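Local coordinates for cytochrome c-552/4 domain-containing protein (Ignicoccus hospitalis KIN4/I, PDB 4QO5) that carries eight c-type hemes and is probably a membrane-associated electron-transfer cytochrome, although its physiological role remains unestablished, at residues 315-327 against 365-378. Residues are numbered along the deposited sequence; the frame is centred on the assembly and turned at random.
Sequences RLFGLIYAHPMPR and MPISLAPDIKTGKF. With HEC (heme c), chain E.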
loop_
_atom_site.group_PDB
_atom_site.type_symbol
_atom_site.label_atom_id
_atom_site.label_comp_id
_atom_site.label_asym_id
_atom_site.label_seq_id
_atom_site.Cartn_x
_atom_site.Cartn_y
_atom_site.Cartn_z
ATOM N N ARG A 315 1.097 24.314 -9.449
ATOM C CA ARG A 315 0.980 22.936 -9.949
ATOM C C ARG A 315 2.171 22.120 -9.473
ATOM O O ARG A 315 3.307 22.378 -9.882
ATOM C CB ARG A 315 0.907 22.912 -11.481
ATOM C CG ARG A 315 0.595 21.512 -12.058
ATOM C CD ARG A 315 -0.891 21.365 -12.301
ATOM N NE ARG A 315 -1.324 20.004 -12.629
ATOM C CZ ARG A 315 -1.607 19.583 -13.858
ATOM N NH1 ARG A 315 -1.484 20.396 -14.908
ATOM N NH2 ARG A 315 -2.023 18.339 -14.043
ATOM N N LEU A 316 1.912 21.144 -8.606
ATOM C CA LEU A 316 2.969 20.307 -8.029
ATOM C C LEU A 316 3.407 19.195 -8.976
ATOM O O LEU A 316 4.484 18.624 -8.796
ATOM C CB LEU A 316 2.505 19.669 -6.715
ATOM C CG LEU A 316 2.081 20.602 -5.577
ATOM C CD1 LEU A 316 1.846 19.781 -4.303
ATOM C CD2 LEU A 316 3.105 21.718 -5.340
ATOM N N PHE A 317 2.560 18.877 -9.964
ATOM C CA PHE A 317 2.885 17.909 -11.002
ATOM C C PHE A 317 3.801 18.586 -12.014
ATOM O O PHE A 317 3.371 19.475 -12.762
ATOM C CB PHE A 317 1.585 17.456 -11.676
ATOM C CG PHE A 317 1.716 16.247 -12.560
ATOM C CD1 PHE A 317 1.784 16.390 -13.936
ATOM C CD2 PHE A 317 1.703 14.966 -12.023
ATOM C CE1 PHE A 317 1.871 15.296 -14.768
ATOM C CE2 PHE A 317 1.787 13.859 -12.851
ATOM C CZ PHE A 317 1.866 14.020 -14.229
ATOM N N GLY A 318 5.057 18.166 -12.053
ATOM C CA GLY A 318 6.061 18.860 -12.848
ATOM C C GLY A 318 5.903 18.656 -14.345
ATOM O O GLY A 318 5.785 17.519 -14.832
ATOM N N LEU A 319 5.896 19.757 -15.091
ATOM C CA LEU A 319 5.816 19.657 -16.544
ATOM C C LEU A 319 6.815 20.569 -17.259
ATOM O O LEU A 319 6.402 21.463 -18.003
ATOM C CB LEU A 319 4.391 19.975 -17.000
ATOM C CG LEU A 319 3.330 19.001 -16.469
ATOM C CD1 LEU A 319 1.914 19.553 -16.666
ATOM C CD2 LEU A 319 3.485 17.615 -17.123
ATOM N N ILE A 320 8.118 20.367 -17.043
ATOM C CA ILE A 320 8.662 19.309 -16.179
ATOM C C ILE A 320 8.935 19.847 -14.765
ATOM O O ILE A 320 9.213 19.076 -13.843
ATOM C CB ILE A 320 9.970 18.756 -16.757
ATOM C CG1 ILE A 320 11.023 19.869 -16.793
ATOM C CG2 ILE A 320 9.722 18.138 -18.143
ATOM C CD1 ILE A 320 12.391 19.429 -17.262
ATOM N N TYR A 321 8.834 21.167 -14.607
ATOM C CA TYR A 321 8.977 21.822 -13.300
ATOM C C TYR A 321 7.613 22.143 -12.689
ATOM O O TYR A 321 6.627 22.273 -13.410
ATOM C CB TYR A 321 9.773 23.118 -13.455
ATOM C CG TYR A 321 11.103 22.910 -14.146
ATOM C CD1 TYR A 321 12.169 22.315 -13.472
ATOM C CD2 TYR A 321 11.284 23.270 -15.471
ATOM C CE1 TYR A 321 13.380 22.113 -14.102
ATOM C CE2 TYR A 321 12.492 23.067 -16.108
ATOM C CZ TYR A 321 13.538 22.481 -15.415
ATOM O OH TYR A 321 14.751 22.272 -16.044
ATOM N N ALA A 322 7.567 22.285 -11.366
ATOM C CA ALA A 322 6.376 22.786 -10.692
ATOM C C ALA A 322 6.238 24.263 -11.081
ATOM O O ALA A 322 7.239 24.978 -11.214
ATOM C CB ALA A 322 6.502 22.637 -9.178
ATOM N N HIS A 323 5.003 24.708 -11.265
ATOM C CA HIS A 323 4.753 26.015 -11.882
ATOM C C HIS A 323 3.435 26.603 -11.391
ATOM O O HIS A 323 2.577 25.883 -10.928
ATOM C CB HIS A 323 4.703 25.847 -13.393
ATOM C CG HIS A 323 3.763 24.775 -13.845
ATOM N ND1 HIS A 323 4.099 23.439 -13.820
ATOM C CD2 HIS A 323 2.497 24.836 -14.326
ATOM C CE1 HIS A 323 3.083 22.723 -14.272
ATOM N NE2 HIS A 323 2.098 23.546 -14.585
ATOM N N PRO A 324 3.260 27.936 -11.520
ATOM C CA PRO A 324 1.971 28.480 -11.076
ATOM C C PRO A 324 0.817 27.822 -11.832
ATOM O O PRO A 324 0.983 27.422 -12.987
ATOM C CB PRO A 324 2.077 29.976 -11.432
ATOM C CG PRO A 324 3.551 30.255 -11.434
ATOM C CD PRO A 324 4.206 28.982 -11.933
ATOM N N MET A 325 -0.332 27.679 -11.181
ATOM C CA MET A 325 -1.455 26.962 -11.787
ATOM C C MET A 325 -1.911 27.616 -13.106
ATOM O O MET A 325 -2.005 28.830 -13.197
ATOM C CB MET A 325 -2.616 26.923 -10.789
ATOM C CG MET A 325 -3.697 25.929 -11.114
ATOM S SD MET A 325 -3.040 24.250 -10.964
ATOM C CE MET A 325 -4.267 23.350 -11.913
ATOM N N PRO A 326 -2.185 26.812 -14.143
ATOM C CA PRO A 326 -2.782 27.420 -15.348
ATOM C C PRO A 326 -4.121 28.104 -15.078
ATOM O O PRO A 326 -4.881 27.627 -14.222
ATOM C CB PRO A 326 -2.992 26.213 -16.272
ATOM C CG PRO A 326 -1.936 25.229 -15.844
ATOM C CD PRO A 326 -1.806 25.402 -14.349
ATOM N N ARG A 327 -4.412 29.185 -15.814
ATOM C CA ARG A 327 -5.655 29.925 -15.644
ATOM C C ARG A 327 -6.877 29.160 -16.121
ATOM O O ARG A 327 -7.955 29.291 -15.543
ATOM C CB ARG A 327 -5.598 31.269 -16.381
ATOM C CG ARG A 327 -4.620 32.235 -15.772
ATOM C CD ARG A 327 -4.619 33.562 -16.521
ATOM N NE ARG A 327 -3.723 34.505 -15.854
ATOM C CZ ARG A 327 -4.029 35.768 -15.579
ATOM N NH1 ARG A 327 -5.216 36.260 -15.919
ATOM N NH2 ARG A 327 -3.145 36.539 -14.969
ATOM N N MET A 365 3.887 23.378 -23.300
ATOM C CA MET A 365 4.149 23.118 -21.890
ATOM C C MET A 365 3.916 24.413 -21.128
ATOM O O MET A 365 3.873 25.485 -21.743
ATOM C CB MET A 365 5.580 22.622 -21.716
ATOM C CG MET A 365 5.761 21.178 -22.200
ATOM S SD MET A 365 7.490 20.753 -22.404
ATOM C CE MET A 365 7.963 20.503 -20.697
ATOM N N PRO A 366 3.723 24.324 -19.802
ATOM C CA PRO A 366 3.413 25.531 -19.027
ATOM C C PRO A 366 4.640 26.359 -18.681
ATOM O O PRO A 366 4.522 27.550 -18.358
ATOM C CB PRO A 366 2.767 24.976 -17.749
ATOM C CG PRO A 366 3.272 23.562 -17.638
ATOM C CD PRO A 366 3.484 23.079 -19.038
ATOM N N ILE A 367 5.809 25.734 -18.752
ATOM C CA ILE A 367 7.037 26.374 -18.294
ATOM C C ILE A 367 8.201 25.934 -19.192
ATOM O O ILE A 367 8.167 24.842 -19.771
ATOM C CB ILE A 367 7.271 26.031 -16.787
ATOM C CG1 ILE A 367 8.397 26.869 -16.177
ATOM C CG2 ILE A 367 7.474 24.511 -16.584
ATOM C CD1 ILE A 367 8.484 26.754 -14.650
ATOM N N SER A 368 9.212 26.786 -19.326
ATOM C CA SER A 368 10.372 26.490 -20.167
ATOM C C SER A 368 11.207 25.328 -19.613
ATOM O O SER A 368 11.021 24.906 -18.470
ATOM C CB SER A 368 11.248 27.730 -20.311
ATOM O OG SER A 368 11.601 28.260 -19.041
ATOM N N LEU A 369 12.133 24.824 -20.426
ATOM C CA LEU A 369 12.950 23.671 -20.038
ATOM C C LEU A 369 14.087 24.058 -19.107
ATOM O O LEU A 369 14.657 23.212 -18.414
ATOM C CB LEU A 369 13.524 22.985 -21.277
ATOM C CG LEU A 369 12.494 22.434 -22.261
ATOM C CD1 LEU A 369 13.188 21.814 -23.464
ATOM C CD2 LEU A 369 11.568 21.422 -21.586
ATOM N N ALA A 370 14.426 25.341 -19.105
ATOM C CA ALA A 370 15.507 25.840 -18.271
ATOM C C ALA A 370 15.218 27.294 -17.935
ATOM O O ALA A 370 14.554 27.987 -18.708
ATOM C CB ALA A 370 16.834 25.718 -19.010
ATOM N N PRO A 371 15.707 27.767 -16.779
ATOM C CA PRO A 371 15.530 29.192 -16.486
ATOM C C PRO A 371 16.487 30.028 -17.331
ATOM O O PRO A 371 17.387 29.475 -17.960
ATOM C CB PRO A 371 15.890 29.288 -15.002
ATOM C CG PRO A 371 16.821 28.140 -14.761
ATOM C CD PRO A 371 16.394 27.047 -15.690
ATOM N N ASP A 372 16.286 31.340 -17.369
ATOM C CA ASP A 372 17.231 32.208 -18.056
ATOM C C ASP A 372 18.397 32.449 -17.107
ATOM O O ASP A 372 18.197 32.846 -15.961
ATOM C CB ASP A 372 16.563 33.521 -18.457
ATOM C CG ASP A 372 17.418 34.358 -19.398
ATOM O OD1 ASP A 372 18.660 34.206 -19.403
ATOM O OD2 ASP A 372 16.834 35.163 -20.153
ATOM N N ILE A 373 19.611 32.192 -17.585
ATOM C CA ILE A 373 20.792 32.213 -16.732
ATOM C C ILE A 373 21.104 33.624 -16.231
ATOM O O ILE A 373 21.628 33.797 -15.131
ATOM C CB ILE A 373 22.023 31.575 -17.434
ATOM C CG1 ILE A 373 23.142 31.307 -16.424
ATOM C CG2 ILE A 373 22.509 32.439 -18.587
ATOM C CD1 ILE A 373 23.986 30.097 -16.759
ATOM N N LYS A 374 20.757 34.629 -17.030
ATOM C CA LYS A 374 20.919 36.015 -16.612
ATOM C C LYS A 374 19.985 36.325 -15.445
ATOM O O LYS A 374 20.435 36.636 -14.340
ATOM C CB LYS A 374 20.640 36.967 -17.778
ATOM N N THR A 375 18.682 36.212 -15.693
ATOM C CA THR A 375 17.664 36.625 -14.730
ATOM C C THR A 375 17.424 35.616 -13.607
ATOM O O THR A 375 17.040 35.990 -12.500
ATOM C CB THR A 375 16.323 36.901 -15.434
ATOM O OG1 THR A 375 15.674 35.659 -15.737
ATOM C CG2 THR A 375 16.551 37.680 -16.720
ATOM N N GLY A 376 17.638 34.338 -13.898
ATOM C CA GLY A 376 17.364 33.289 -12.937
ATOM C C GLY A 376 15.908 32.857 -12.966
ATOM O O GLY A 376 15.478 32.048 -12.143
ATOM N N LYS A 377 15.148 33.386 -13.922
ATOM C CA LYS A 377 13.718 33.096 -14.003
ATOM C C LYS A 377 13.360 32.128 -15.127
ATOM O O LYS A 377 13.986 32.129 -16.186
ATOM C CB LYS A 377 12.922 34.387 -14.205
ATOM C CG LYS A 377 12.818 35.277 -12.974
ATOM C CD LYS A 377 11.911 36.467 -13.271
ATOM C CE LYS A 377 11.927 37.496 -12.154
ATOM N NZ LYS A 377 11.151 38.714 -12.536
ATOM N N PHE A 378 12.337 31.314 -14.894
ATOM C CA PHE A 378 11.758 30.525 -15.977
ATOM C C PHE A 378 10.862 31.409 -16.838
ATOM O O PHE A 378 10.455 32.488 -16.419
ATOM C CB PHE A 378 10.933 29.367 -15.431
ATOM C CG PHE A 378 11.755 28.286 -14.790
ATOM C CD1 PHE A 378 12.228 27.223 -15.543
ATOM C CD2 PHE A 378 12.051 28.331 -13.433
ATOM C CE1 PHE A 378 12.986 26.219 -14.949
ATOM C CE2 PHE A 378 12.807 27.331 -12.838
ATOM C CZ PHE A 378 13.272 26.274 -13.601
HETATM FE FE HEC E . -1.652 10.890 -15.900
HETATM C CHA HEC E . -1.796 14.260 -15.038
HETATM C CHB HEC E . 0.531 11.703 -18.406
HETATM C CHC HEC E . -1.293 7.559 -16.687
HETATM C CHD HEC E . -3.358 10.056 -13.086
HETATM N NA HEC E . -0.771 12.644 -16.537
HETATM C C1A HEC E . -1.047 13.930 -16.138
HETATM C C2A HEC E . -0.415 14.844 -17.069
HETATM C C3A HEC E . 0.224 14.109 -17.977
HETATM C C4A HEC E . 0.019 12.725 -17.660
HETATM C CMA HEC E . 1.074 14.568 -19.180
HETATM C CAA HEC E . -0.487 16.388 -17.030
HETATM C CBA HEC E . -1.537 16.753 -18.086
HETATM C CGA HEC E . -1.841 18.234 -18.130
HETATM O O1A HEC E . -1.506 18.892 -19.150
HETATM O O2A HEC E . -2.418 18.753 -17.147
HETATM N NB HEC E . -0.623 9.877 -17.273
HETATM C C1B HEC E . 0.256 10.376 -18.202
HETATM C C2B HEC E . 0.769 9.303 -19.012
HETATM C C3B HEC E . 0.318 8.161 -18.476
HETATM C C4B HEC E . -0.614 8.500 -17.427
HETATM C CMB HEC E . 1.846 9.505 -20.107
HETATM C CAB HEC E . 0.583 6.674 -18.806
HETATM C CBB HEC E . 1.865 6.269 -19.565
HETATM N NC HEC E . -2.140 9.141 -15.071
HETATM C C1C HEC E . -2.022 7.864 -15.571
HETATM C C2C HEC E . -2.905 6.985 -14.830
HETATM C C3C HEC E . -3.290 7.717 -13.774
HETATM C C4C HEC E . -2.933 9.074 -13.955
HETATM C CMC HEC E . -2.872 5.445 -15.014
HETATM C CAC HEC E . -4.105 7.474 -12.515
HETATM C CBC HEC E . -3.535 6.247 -11.741
HETATM N ND HEC E . -2.459 11.982 -14.320
HETATM C C1D HEC E . -3.107 11.404 -13.243
HETATM C C2D HEC E . -3.448 12.430 -12.294
HETATM C C3D HEC E . -2.948 13.739 -12.889
HETATM C C4D HEC E . -2.350 13.368 -14.147
HETATM C CMD HEC E . -4.167 12.239 -10.956
HETATM C CAD HEC E . -3.023 15.154 -12.267
HETATM C CBD HEC E . -1.945 15.217 -11.189
HETATM C CGD HEC E . -1.774 16.617 -10.665
HETATM O O1D HEC E . -1.184 16.759 -9.566
HETATM O O2D HEC E . -2.220 17.582 -11.325
HETATM O O HOH W 1 9.437 22.453 -18.726
HETATM O O HOH W 2 0.317 10.614 -14.357
#
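Tyr321 reaches across to 365-378 with its phenol, and its OH donates to Leu369 O (2.6 Å) from above the carbonyl plane. Tyrosine suits this place because one flat ring serves two needs: the hydroxyl satisfies a carbonyl, while Phe378 CE1 lies over one ring face, 3.4 Å from Tyr321 CE2, with the planes at 48°. Ile320 CG1 lies over the opposite face, toward the rim. A water takes the N-H of Ile320 and lies 2.9 Å from Ile367 O.

The remaining contacts across the segments are mostly apolar. Pro366 lays CG over the imidazole of His323, a CH-pi contact 3.5 Å from the ring centroid. Histidine suits both tasks: its face takes proline C-H groups while ND1, at the edge, donates to Tyr321 O (2.8 Å), fixing the ring's rotation. Ile367 brings CD1 against Tyr321 CB, and Met365, bent at its last torsion, brings CE to Leu319 O (3.3 Å).

Beyond the contact, Arg315 NE and NH2 hold O2D of one heme propionate, NH1 and NH2 O2A of the other; a planar, multi-donor cation suits paired carboxylates. Segment 365-378 thus packs on the 314-315/323-324 beta hairpin, whose Arg315, Phe317 and Leu319 line a heme pocket of this octaheme cytochrome c.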